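Local structure of peptide methionine sulfoxide reductase MSRA (4D7L) at residues Ile66-Gly71 with Ser157-Ala162; Gly71-Ala76 with His113-Glu118; Lys78-Thr83 with Val132-Glu137; Tyr88-Phe93 with Gly205-Ala210. The protein probably repairs oxidised proteins by reducing the S-epimer of methionine sulfoxide back to methionine, with thiol-disulfide exchange renewing the enzyme. One frame throughout, in Å; residues are numbered along the deposited sequence. Where two conformers were deposited one is given.

Interaction 1 of 4, residues Ile66-Gly71 with Ser157-Ala162; sequences IYIGIG and SAIYTA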
# COMPACT_ATOMS: atom_id res chain seq x y z
N ILE A 66 -4.08 -8.30 -4.27
CA ILE A 66 -2.88 -7.56 -4.64
C ILE A 66 -2.55 -6.55 -3.53
O ILE A 66 -3.46 -6.01 -2.88
CB ILE A 66 -3.04 -6.87 -6.02
CG1 ILE A 66 -1.71 -6.26 -6.51
CG2 ILE A 66 -4.22 -5.87 -6.03
CD1 ILE A 66 -1.85 -5.57 -7.90
N TYR A 67 -1.26 -6.32 -3.30
CA TYR A 67 -0.81 -5.41 -2.26
C TYR A 67 -0.21 -4.17 -2.89
O TYR A 67 0.73 -4.26 -3.68
CB TYR A 67 0.23 -6.09 -1.35
CG TYR A 67 -0.34 -7.29 -0.63
CD1 TYR A 67 -0.30 -8.55 -1.22
CD2 TYR A 67 -0.95 -7.16 0.62
CE1 TYR A 67 -0.83 -9.66 -0.58
CE2 TYR A 67 -1.49 -8.27 1.27
CZ TYR A 67 -1.42 -9.52 0.66
OH TYR A 67 -1.94 -10.62 1.28
N ILE A 68 -0.74 -3.00 -2.54
CA ILE A 68 -0.40 -1.77 -3.24
C ILE A 68 0.19 -0.73 -2.32
O ILE A 68 -0.42 -0.41 -1.28
CB ILE A 68 -1.66 -1.17 -3.91
CG1 ILE A 68 -2.26 -2.18 -4.90
CG2 ILE A 68 -1.34 0.17 -4.60
CD1 ILE A 68 -1.33 -2.51 -6.02
N GLY A 69 1.33 -0.18 -2.70
CA GLY A 69 1.90 0.93 -1.96
C GLY A 69 2.01 2.17 -2.83
O GLY A 69 2.75 2.18 -3.82
N ILE A 70 1.26 3.22 -2.49
CA ILE A 70 1.34 4.44 -3.30
C ILE A 70 1.43 5.66 -2.41
O ILE A 70 1.07 6.76 -2.83
CB ILE A 70 0.11 4.58 -4.24
CG1 ILE A 70 -1.19 4.54 -3.43
CG2 ILE A 70 0.08 3.46 -5.27
CD1 ILE A 70 -2.45 4.93 -4.23
N GLY A 71 1.93 5.49 -1.20
CA GLY A 71 2.05 6.60 -0.27
C GLY A 71 1.07 6.46 0.89
O GLY A 71 0.73 5.35 1.26
N SER A 157 6.86 3.54 -3.56
CA SER A 157 5.91 2.87 -4.46
C SER A 157 6.16 1.37 -4.48
O SER A 157 7.32 0.94 -4.53
CB SER A 157 6.08 3.46 -5.87
OG SER A 157 5.17 2.87 -6.78
N ALA A 158 5.10 0.56 -4.42
CA ALA A 158 5.28 -0.90 -4.43
C ALA A 158 4.06 -1.65 -4.95
O ALA A 158 2.91 -1.18 -4.82
CB ALA A 158 5.66 -1.42 -3.02
N ILE A 159 4.32 -2.80 -5.54
CA ILE A 159 3.29 -3.79 -5.83
C ILE A 159 3.81 -5.15 -5.36
O ILE A 159 4.81 -5.64 -5.89
CB ILE A 159 2.94 -3.88 -7.33
CG1 ILE A 159 2.44 -2.52 -7.85
CG2 ILE A 159 1.85 -4.96 -7.56
CD1 ILE A 159 2.35 -2.46 -9.38
N TYR A 160 3.15 -5.75 -4.37
CA TYR A 160 3.53 -7.11 -3.97
C TYR A 160 2.42 -8.07 -4.37
O TYR A 160 1.25 -7.79 -4.16
CB TYR A 160 3.79 -7.20 -2.46
CG TYR A 160 4.80 -6.17 -1.95
CD1 TYR A 160 6.02 -5.98 -2.61
CD2 TYR A 160 4.53 -5.39 -0.83
CE1 TYR A 160 6.96 -5.02 -2.16
CE2 TYR A 160 5.45 -4.43 -0.38
CZ TYR A 160 6.65 -4.26 -1.04
OH TYR A 160 7.53 -3.33 -0.60
N THR A 161 2.78 -9.20 -4.96
CA THR A 161 1.78 -10.11 -5.49
C THR A 161 1.58 -11.37 -4.64
O THR A 161 2.41 -11.71 -3.79
CB THR A 161 2.13 -10.51 -6.93
OG1 THR A 161 3.42 -11.12 -6.95
CG2 THR A 161 2.14 -9.28 -7.83
N ALA A 162 0.45 -12.04 -4.83
CA ALA A 162 0.10 -13.18 -4.00
C ALA A 162 -0.59 -14.27 -4.81
O ALA A 162 -0.99 -14.06 -5.96
CB ALA A 162 -0.80 -12.73 -2.84

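Interaction 2 of 4, residues Gly71-Ala76 with His113-Glu118; sequences GCYWGA and HTEIVE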
# COMPACT_ATOMS: atom_id res chain seq x y z
N GLY A 71 1.93 5.49 -1.20
CA GLY A 71 2.05 6.60 -0.27
C GLY A 71 1.07 6.46 0.89
O GLY A 71 0.73 5.35 1.26
N CYS A 72 0.65 7.59 1.46
CA CYS A 72 -0.25 7.58 2.63
C CYS A 72 -1.37 6.57 2.45
O CYS A 72 -2.22 6.73 1.57
CB CYS A 72 -0.83 8.97 2.88
SG CYS A 72 -2.16 8.96 4.13
N TYR A 73 -1.35 5.50 3.25
CA TYR A 73 -2.35 4.46 2.98
C TYR A 73 -3.82 4.83 3.30
O TYR A 73 -4.72 4.12 2.91
CB TYR A 73 -2.02 3.10 3.62
CG TYR A 73 -1.68 3.01 5.09
CD1 TYR A 73 -2.38 3.75 6.04
CD2 TYR A 73 -0.86 1.98 5.55
CE1 TYR A 73 -2.12 3.60 7.40
CE2 TYR A 73 -0.62 1.79 6.90
CZ TYR A 73 -1.26 2.61 7.82
OH TYR A 73 -1.03 2.41 9.17
N TRP A 74 -4.08 5.90 4.07
CA TRP A 74 -5.47 6.26 4.34
C TRP A 74 -6.19 6.62 3.05
O TRP A 74 -7.29 6.13 2.78
CB TRP A 74 -5.56 7.45 5.28
CG TRP A 74 -5.02 7.24 6.65
CD1 TRP A 74 -4.80 6.05 7.30
CD2 TRP A 74 -4.62 8.27 7.53
NE1 TRP A 74 -4.29 6.29 8.57
CE2 TRP A 74 -4.17 7.65 8.73
CE3 TRP A 74 -4.60 9.67 7.44
CZ2 TRP A 74 -3.73 8.39 9.82
CZ3 TRP A 74 -4.15 10.41 8.53
CH2 TRP A 74 -3.72 9.77 9.70
N GLY A 75 -5.57 7.48 2.25
CA GLY A 75 -6.16 7.91 1.00
C GLY A 75 -6.17 6.77 0.00
O GLY A 75 -7.10 6.60 -0.77
N ALA A 76 -5.09 5.99 0.01
CA ALA A 76 -5.00 4.86 -0.89
C ALA A 76 -6.07 3.82 -0.58
O ALA A 76 -6.64 3.25 -1.50
CB ALA A 76 -3.60 4.24 -0.79
N HIS A 113 9.57 -1.40 6.15
CA HIS A 113 8.28 -1.63 5.49
C HIS A 113 7.75 -0.41 4.74
O HIS A 113 8.12 0.74 5.02
CB HIS A 113 7.19 -2.05 6.48
CG HIS A 113 7.38 -3.42 7.05
ND1 HIS A 113 7.31 -4.56 6.28
CD2 HIS A 113 7.63 -3.83 8.32
CE1 HIS A 113 7.50 -5.62 7.05
NE2 HIS A 113 7.69 -5.21 8.29
N THR A 114 6.89 -0.63 3.76
CA THR A 114 6.20 0.51 3.17
C THR A 114 4.71 0.38 3.51
O THR A 114 4.22 -0.71 3.83
CB THR A 114 6.42 0.62 1.65
OG1 THR A 114 6.06 1.93 1.21
CG2 THR A 114 5.60 -0.43 0.88
N GLU A 115 4.02 1.51 3.47
CA GLU A 115 2.59 1.56 3.78
C GLU A 115 1.83 0.93 2.63
O GLU A 115 1.91 1.40 1.49
CB GLU A 115 2.13 2.99 4.04
CG GLU A 115 2.70 3.55 5.35
CD GLU A 115 2.05 4.87 5.78
OE1 GLU A 115 1.12 5.36 5.10
OE2 GLU A 115 2.51 5.41 6.81
N ILE A 116 1.07 -0.11 2.96
CA ILE A 116 0.44 -0.98 1.97
C ILE A 116 -1.05 -1.07 2.16
O ILE A 116 -1.53 -1.14 3.30
CB ILE A 116 1.03 -2.41 2.05
CG1 ILE A 116 2.48 -2.41 1.56
CG2 ILE A 116 0.16 -3.45 1.28
CD1 ILE A 116 2.61 -2.14 0.03
N VAL A 117 -1.78 -1.08 1.04
CA VAL A 117 -3.18 -1.45 1.01
C VAL A 117 -3.31 -2.87 0.49
O VAL A 117 -2.84 -3.18 -0.61
CB VAL A 117 -4.00 -0.53 0.09
CG1 VAL A 117 -5.51 -0.94 0.12
CG2 VAL A 117 -3.85 0.93 0.49
N GLU A 118 -3.90 -3.73 1.31
CA GLU A 118 -4.32 -5.06 0.90
C GLU A 118 -5.61 -4.90 0.10
O GLU A 118 -6.60 -4.39 0.63
CB GLU A 118 -4.55 -5.95 2.12
CG GLU A 118 -5.18 -7.32 1.77
CD GLU A 118 -5.62 -8.11 2.99
OE1 GLU A 118 -5.94 -7.50 4.05
OE2 GLU A 118 -5.65 -9.35 2.90
O HOH W 1 3.42 3.41 0.00
O HOH W 2 -0.09 3.02 0.13

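Interaction 3 of 4, residues Lys78-Thr83 with Val132-Glu137; sequences KLFWET and VVKAME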
# COMPACT_ATOMS: atom_id res chain seq x y z
N LYS A 78 -9.06 4.22 0.67
CA LYS A 78 -10.36 4.76 0.23
C LYS A 78 -10.49 4.62 -1.29
O LYS A 78 -11.55 4.22 -1.80
CB LYS A 78 -10.52 6.22 0.68
CG LYS A 78 -11.86 6.91 0.30
CD LYS A 78 -11.91 8.29 0.98
CE LYS A 78 -13.05 9.21 0.53
NZ LYS A 78 -14.31 8.54 0.14
N LEU A 79 -9.42 4.95 -2.01
CA LEU A 79 -9.40 4.82 -3.47
C LEU A 79 -9.79 3.42 -3.90
O LEU A 79 -10.60 3.21 -4.82
CB LEU A 79 -7.99 5.15 -4.00
CG LEU A 79 -7.82 4.96 -5.51
CD1 LEU A 79 -8.50 6.13 -6.24
CD2 LEU A 79 -6.36 4.82 -5.87
N PHE A 80 -9.22 2.44 -3.22
CA PHE A 80 -9.49 1.07 -3.64
C PHE A 80 -10.81 0.50 -3.11
O PHE A 80 -11.48 -0.22 -3.87
CB PHE A 80 -8.31 0.16 -3.27
CG PHE A 80 -7.14 0.35 -4.19
CD1 PHE A 80 -7.21 -0.12 -5.50
CD2 PHE A 80 -6.01 1.06 -3.79
CE1 PHE A 80 -6.17 0.09 -6.39
CE2 PHE A 80 -4.94 1.26 -4.67
CZ PHE A 80 -5.02 0.79 -5.98
N TRP A 81 -11.24 0.82 -1.89
CA TRP A 81 -12.52 0.22 -1.46
C TRP A 81 -13.67 0.81 -2.27
O TRP A 81 -14.74 0.21 -2.36
CB TRP A 81 -12.80 0.33 0.06
CG TRP A 81 -13.31 1.65 0.61
CD1 TRP A 81 -14.49 2.29 0.31
CD2 TRP A 81 -12.70 2.40 1.67
NE1 TRP A 81 -14.61 3.45 1.07
CE2 TRP A 81 -13.53 3.53 1.92
CE3 TRP A 81 -11.53 2.24 2.42
CZ2 TRP A 81 -13.20 4.50 2.88
CZ3 TRP A 81 -11.19 3.20 3.37
CH2 TRP A 81 -12.04 4.32 3.61
N GLU A 82 -13.46 1.98 -2.86
CA GLU A 82 -14.48 2.59 -3.72
C GLU A 82 -14.42 2.10 -5.16
O GLU A 82 -15.24 2.50 -5.99
CB GLU A 82 -14.37 4.11 -3.66
CG GLU A 82 -14.83 4.64 -2.28
CD GLU A 82 -14.80 6.16 -2.15
OE1 GLU A 82 -14.22 6.84 -3.03
OE2 GLU A 82 -15.35 6.65 -1.13
N THR A 83 -13.49 1.22 -5.46
CA THR A 83 -13.37 0.70 -6.83
C THR A 83 -14.29 -0.47 -7.09
O THR A 83 -14.26 -1.44 -6.35
CB THR A 83 -11.93 0.25 -7.10
OG1 THR A 83 -11.06 1.37 -6.94
CG2 THR A 83 -11.81 -0.29 -8.53
N VAL A 132 -3.47 -2.59 -11.25
CA VAL A 132 -2.11 -2.03 -11.38
C VAL A 132 -2.16 -0.66 -12.05
O VAL A 132 -1.51 0.30 -11.61
CB VAL A 132 -1.16 -2.99 -12.17
CG1 VAL A 132 0.17 -2.30 -12.47
CG2 VAL A 132 -0.91 -4.28 -11.37
N VAL A 133 -2.95 -0.56 -13.11
CA VAL A 133 -3.08 0.72 -13.83
C VAL A 133 -3.67 1.79 -12.91
O VAL A 133 -3.19 2.93 -12.87
CB VAL A 133 -3.96 0.57 -15.10
CG1 VAL A 133 -4.37 1.94 -15.65
CG2 VAL A 133 -3.23 -0.25 -16.17
N LYS A 134 -4.68 1.41 -12.13
CA LYS A 134 -5.30 2.36 -11.22
C LYS A 134 -4.28 2.88 -10.20
O LYS A 134 -4.22 4.07 -9.93
CB LYS A 134 -6.48 1.74 -10.48
CG LYS A 134 -7.30 2.79 -9.75
CD LYS A 134 -8.50 2.17 -9.09
CE LYS A 134 -9.79 2.63 -9.73
NZ LYS A 134 -10.27 3.91 -9.14
N ALA A 135 -3.48 1.98 -9.65
CA ALA A 135 -2.41 2.39 -8.73
C ALA A 135 -1.41 3.34 -9.41
O ALA A 135 -1.04 4.37 -8.83
CB ALA A 135 -1.69 1.20 -8.20
N MET A 136 -0.95 2.97 -10.60
CA MET A 136 0.02 3.79 -11.34
C MET A 136 -0.51 5.20 -11.58
O MET A 136 0.22 6.19 -11.46
CB MET A 136 0.39 3.14 -12.68
CG MET A 136 1.47 2.07 -12.56
SD MET A 136 3.07 2.72 -12.01
CE MET A 136 3.74 3.42 -13.51
N GLU A 137 -1.79 5.31 -11.93
CA GLU A 137 -2.37 6.60 -12.29
C GLU A 137 -2.75 7.41 -11.05
O GLU A 137 -3.12 8.59 -11.15
CB GLU A 137 -3.57 6.40 -13.21
CG GLU A 137 -3.17 5.77 -14.56
CD GLU A 137 -4.32 5.66 -15.55
OE1 GLU A 137 -5.49 5.74 -15.14
OE2 GLU A 137 -4.04 5.49 -16.76
O HOH W 3 -11.92 4.92 -6.68

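Interaction 4 of 4, residues Tyr88-Phe93 with Gly205-Ala210; sequences YTSVGF and GEYYMA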
# COMPACT_ATOMS: atom_id res chain seq x y z
N TYR A 88 -12.87 -6.33 -0.45
CA TYR A 88 -12.33 -6.10 0.89
C TYR A 88 -11.01 -5.34 0.76
O TYR A 88 -10.26 -5.55 -0.20
CB TYR A 88 -12.09 -7.42 1.64
CG TYR A 88 -11.42 -7.28 3.00
CD1 TYR A 88 -12.14 -6.91 4.12
CD2 TYR A 88 -10.04 -7.51 3.15
CE1 TYR A 88 -11.53 -6.78 5.38
CE2 TYR A 88 -9.41 -7.38 4.39
CZ TYR A 88 -10.16 -7.03 5.51
OH TYR A 88 -9.56 -6.89 6.75
N THR A 89 -10.74 -4.45 1.71
CA THR A 89 -9.41 -3.84 1.82
C THR A 89 -8.95 -3.78 3.28
O THR A 89 -9.77 -3.86 4.20
CB THR A 89 -9.36 -2.39 1.26
OG1 THR A 89 -10.18 -1.54 2.07
CG2 THR A 89 -9.80 -2.33 -0.21
N SER A 90 -7.65 -3.66 3.49
CA SER A 90 -7.11 -3.28 4.80
C SER A 90 -5.83 -2.50 4.58
O SER A 90 -5.33 -2.44 3.45
CB SER A 90 -6.86 -4.52 5.69
OG SER A 90 -5.72 -5.25 5.25
N VAL A 91 -5.32 -1.88 5.64
CA VAL A 91 -4.04 -1.20 5.56
C VAL A 91 -3.05 -1.78 6.54
O VAL A 91 -3.40 -2.36 7.60
CB VAL A 91 -4.17 0.32 5.83
CG1 VAL A 91 -4.96 0.98 4.69
CG2 VAL A 91 -4.82 0.61 7.19
N GLY A 92 -1.79 -1.65 6.19
CA GLY A 92 -0.77 -2.25 7.02
C GLY A 92 0.58 -2.08 6.36
O GLY A 92 0.81 -1.12 5.62
N PHE A 93 1.44 -3.06 6.62
CA PHE A 93 2.87 -2.91 6.37
C PHE A 93 3.45 -4.15 5.70
O PHE A 93 3.18 -5.28 6.11
CB PHE A 93 3.60 -2.67 7.70
CG PHE A 93 2.88 -1.69 8.60
CD1 PHE A 93 2.78 -0.35 8.24
CD2 PHE A 93 2.32 -2.11 9.79
CE1 PHE A 93 2.10 0.56 9.06
CE2 PHE A 93 1.64 -1.21 10.62
CZ PHE A 93 1.54 0.13 10.25
N GLY A 205 8.44 -11.50 4.24
CA GLY A 205 7.65 -12.50 3.55
C GLY A 205 6.15 -12.47 3.83
O GLY A 205 5.41 -13.35 3.38
N GLU A 206 5.68 -11.43 4.52
CA GLU A 206 4.28 -11.37 5.01
C GLU A 206 3.80 -9.95 5.01
O GLU A 206 4.61 -9.02 5.02
CB GLU A 206 4.13 -11.90 6.45
CG GLU A 206 4.58 -13.29 6.71
CD GLU A 206 4.42 -13.68 8.17
OE1 GLU A 206 3.49 -13.16 8.82
OE2 GLU A 206 5.24 -14.47 8.67
N TYR A 207 2.49 -9.81 5.06
CA TYR A 207 1.84 -8.51 5.26
C TYR A 207 1.31 -8.44 6.68
O TYR A 207 0.75 -9.42 7.18
CB TYR A 207 0.70 -8.35 4.24
CG TYR A 207 -0.31 -7.26 4.52
CD1 TYR A 207 -0.03 -5.93 4.23
CD2 TYR A 207 -1.60 -7.59 5.00
CE1 TYR A 207 -0.97 -4.92 4.44
CE2 TYR A 207 -2.56 -6.57 5.23
CZ TYR A 207 -2.23 -5.26 4.93
OH TYR A 207 -3.16 -4.26 5.13
N TYR A 208 1.46 -7.28 7.32
CA TYR A 208 1.04 -7.10 8.71
C TYR A 208 0.01 -6.00 8.80
O TYR A 208 0.28 -4.88 8.37
CB TYR A 208 2.25 -6.74 9.60
CG TYR A 208 3.36 -7.76 9.53
CD1 TYR A 208 3.22 -8.99 10.19
CD2 TYR A 208 4.53 -7.51 8.82
CE1 TYR A 208 4.23 -9.95 10.16
CE2 TYR A 208 5.55 -8.47 8.77
CZ TYR A 208 5.39 -9.68 9.44
OH TYR A 208 6.41 -10.62 9.40
N MET A 209 -1.16 -6.30 9.34
CA MET A 209 -2.20 -5.28 9.45
C MET A 209 -1.83 -4.22 10.46
O MET A 209 -1.31 -4.54 11.52
CB MET A 209 -3.54 -5.89 9.86
CG MET A 209 -4.17 -6.82 8.87
SD MET A 209 -5.83 -7.29 9.45
CE MET A 209 -6.78 -5.83 9.10
N ALA A 210 -2.15 -2.96 10.13
CA ALA A 210 -2.03 -1.86 11.08
C ALA A 210 -3.13 -1.95 12.14
O ALA A 210 -4.10 -2.68 11.97
CB ALA A 210 -2.10 -0.52 10.33

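Interaction 1 of 4, residues Ile66-Gly71 with Ser157-Ala162
Tyr-67 and Tyr-160 pair in the central mixed sheet of the MsrA fold, where strand 64-69 runs antiparallel to strand 158-161. Two hydrogen-bonded pairs join the strands. In the first, Tyr-67 N gives to Tyr-160 O at 3.0 Å, and Tyr-160 N returns a bond to Tyr-67 O. In the second, Gly-69 N reaches Ala-158 O at 2.8 Å, and Ala-158 N gives to Gly-69 O. Between them sits the non-hydrogen-bonded pair of Ile-68 and Ile-159.

The face with Ile-66, Ile-68 and Ile-159 is apolar. Ile-66 CD1 lies 3.8 Å from Ile-159 CG2, and the two side chains cross at a slant. Ile-68 lies alongside Ile-159 and points the same way, with its CD1 4.2 Å from Ile-159 CG1. Helix 128-137 packs on this face through Val-132 and Ala-135.

The two tyrosines lie on the other face. Their CB atoms touch, but the Tyr-160 ring turns off from Tyr-67, and its OH bonds to Glu-195. Tyr-160 O meets Tyr-67 twice, at the backbone N and at the ring edge, 3.4 Å from CD1. Tyr-67 CG stands anti to the carbonyl carbon (chi1 -62°), which sets that ring edge beside Tyr-160 O and the segment end, where Tyr-67 CE1 lies 3.8 Å from Ala-162 CB.

Interaction 2 of 4, residues Gly71-Ala76 with His113-Glu118
Glu-115, on strand 114-121 of the central sheet, reaches across to Tyr-73 at the start of helix 73-81. Cys-72 is the N-cap residue of this helix, the predicted active-site residue and a partner in the disulfide with Cys-226. Glu-115 CB comes first, 3.5 Å from Tyr-73 CD2. CG follows past the same ring, near CD2 and CE2. The chain is extended beyond CG (chi2 -169°), which carries the carboxylate on to the helix start. There OE1 lies over one face of the Tyr-73 ring, offset toward the rim, with ring and carboxylate planes 32° apart. OE1 also takes the Tyr-73 N-H at 3.1 Å, nearly along its own C-O axis. One carboxylate oxygen thus meets both the backbone and the ring of Tyr-73. The other, OE2, lies close to a bound cacodylate ion, probably from the crystallisation liquor.

Two waters bridge the backbones. Both donate to Glu-115 O; one accepts from Gly-71 N and the other donates to Gly-71 O at 2.7 Å. One turn on, the helix rests on the strand by an apolar contact: Ala-76 CB lies 3.6 Å from Val-117 CG2.

Interaction 3 of 4, residues Lys78-Thr83 with Val132-Glu137
Lys-134 starts toward Thr-83 with CG anti to the backbone N (chi1 -168°), and this extended start carries CD to the threonine. The bend at chi3 (-113°) turns CE against it, and chi4 then turns NZ. Thr-83 OG1 stands anti to its own carbonyl carbon (chi1 -60°), and Lys-134 CE comes to 3.3 Å from it. Lys-134 CE also touches Thr-83 CG2, so the lysine slides past both branches, running opposite to the threonine.

The contact joins the C-terminal end of helix 73-81 to helix 128-137, on the face of the sheet that carries Ile-68. Phe-80 also slides past Lys-134 in the opposite direction. Its CZ lies 4.0 Å from Ala-135 CB, which sits at the ring edge, and its CE1 lies 4.1 Å from Lys-134 CD. Leu-79 CD1 approaches Lys-134 NZ.

Thr-83 OG1 gives to Leu-79 O at 2.8 Å, which fixes the hydroxyl at the helix end. A water also donates to Leu-79 O and accepts a weak bond from Lys-134 NZ at 3.1 Å. Phe-80 and Ala-135 thus make the apolar contact, while the ammonium is linked weakly, through water, to a carbonyl near the helix's C-terminal end, a place that probably suits a positive charge.

Interaction 4 of 4, residues Tyr88-Phe93 with Gly205-Ala210
Tyr-207 turns its ring back along residues 90-93, with CG anti to its backbone N (chi1 164°). The ring edge faces Ser-90 OG. Tyr-207 OH appears to give a hydrogen bond to that atom at 2.7 Å, but the position of this hydroxyl is less certain, because it sits too near the backbone in the model. Ser-90 OG has a second partner in Glu-118 OE1 on the next strand. Further back, Tyr-207 CE1 passes 3.7 Å from Gly-92 CA. Gly-92 has no side chain, and its CA comes to 3.1 Å from Tyr-208 O.

Met-209 bends at chi3 (76°) and brings its methyl to the strand. Its CE lies 3.7 Å from Ser-90 CB and also touches Tyr-88 OH, the tyrosine arriving from the opposite direction.

The backbones form the outer edge of the mixed sheet: short strand 208-209 pairs antiparallel with strand 86-94. Phe-93 and Tyr-208 make the hydrogen-bonded pair. Phe-93 N gives to Tyr-208 O at 2.8 Å, and Tyr-208 N gives to Phe-93 O. One step on, Ala-210 N gives to Val-91 O at 2.9 Å. Gln-215 NE2 also bonds to Val-91 O.

The Phe-93 and Tyr-208 side chains share one face of the sheet, but their rings part. Phe-93 swings toward residue 210, while the Tyr-208 ring heads off from strand 86-94. The far end of the phenylalanine meets the alanine methyl, Phe-93 CZ lying 3.7 Å from Ala-210 CB.

How the interactions relate
From the N terminus, strand 64-69 comes first and meets strand 158-161 in interaction 1, closing a loop that encloses interactions 2 and 3. The chain passes through Gly-71, shared by interactions 1 and 2, into helix 73-81. The start of this helix rests on strand 114-121 in interaction 2, and its end meets helix 128-137 in interaction 3; these two contacts cross along the chain. Strand 86-94 follows and pairs with residues 205-210, so interaction 4 crosses the other three. Interactions 1 and 4 form separate strand pairings of one sheet. Ile-68 packs on Phe-80 and Ala-135, a Gly-92 to Ile-116 backbone bond joins strands 86-94 and 114-121, and Tyr-67 touches Tyr-207.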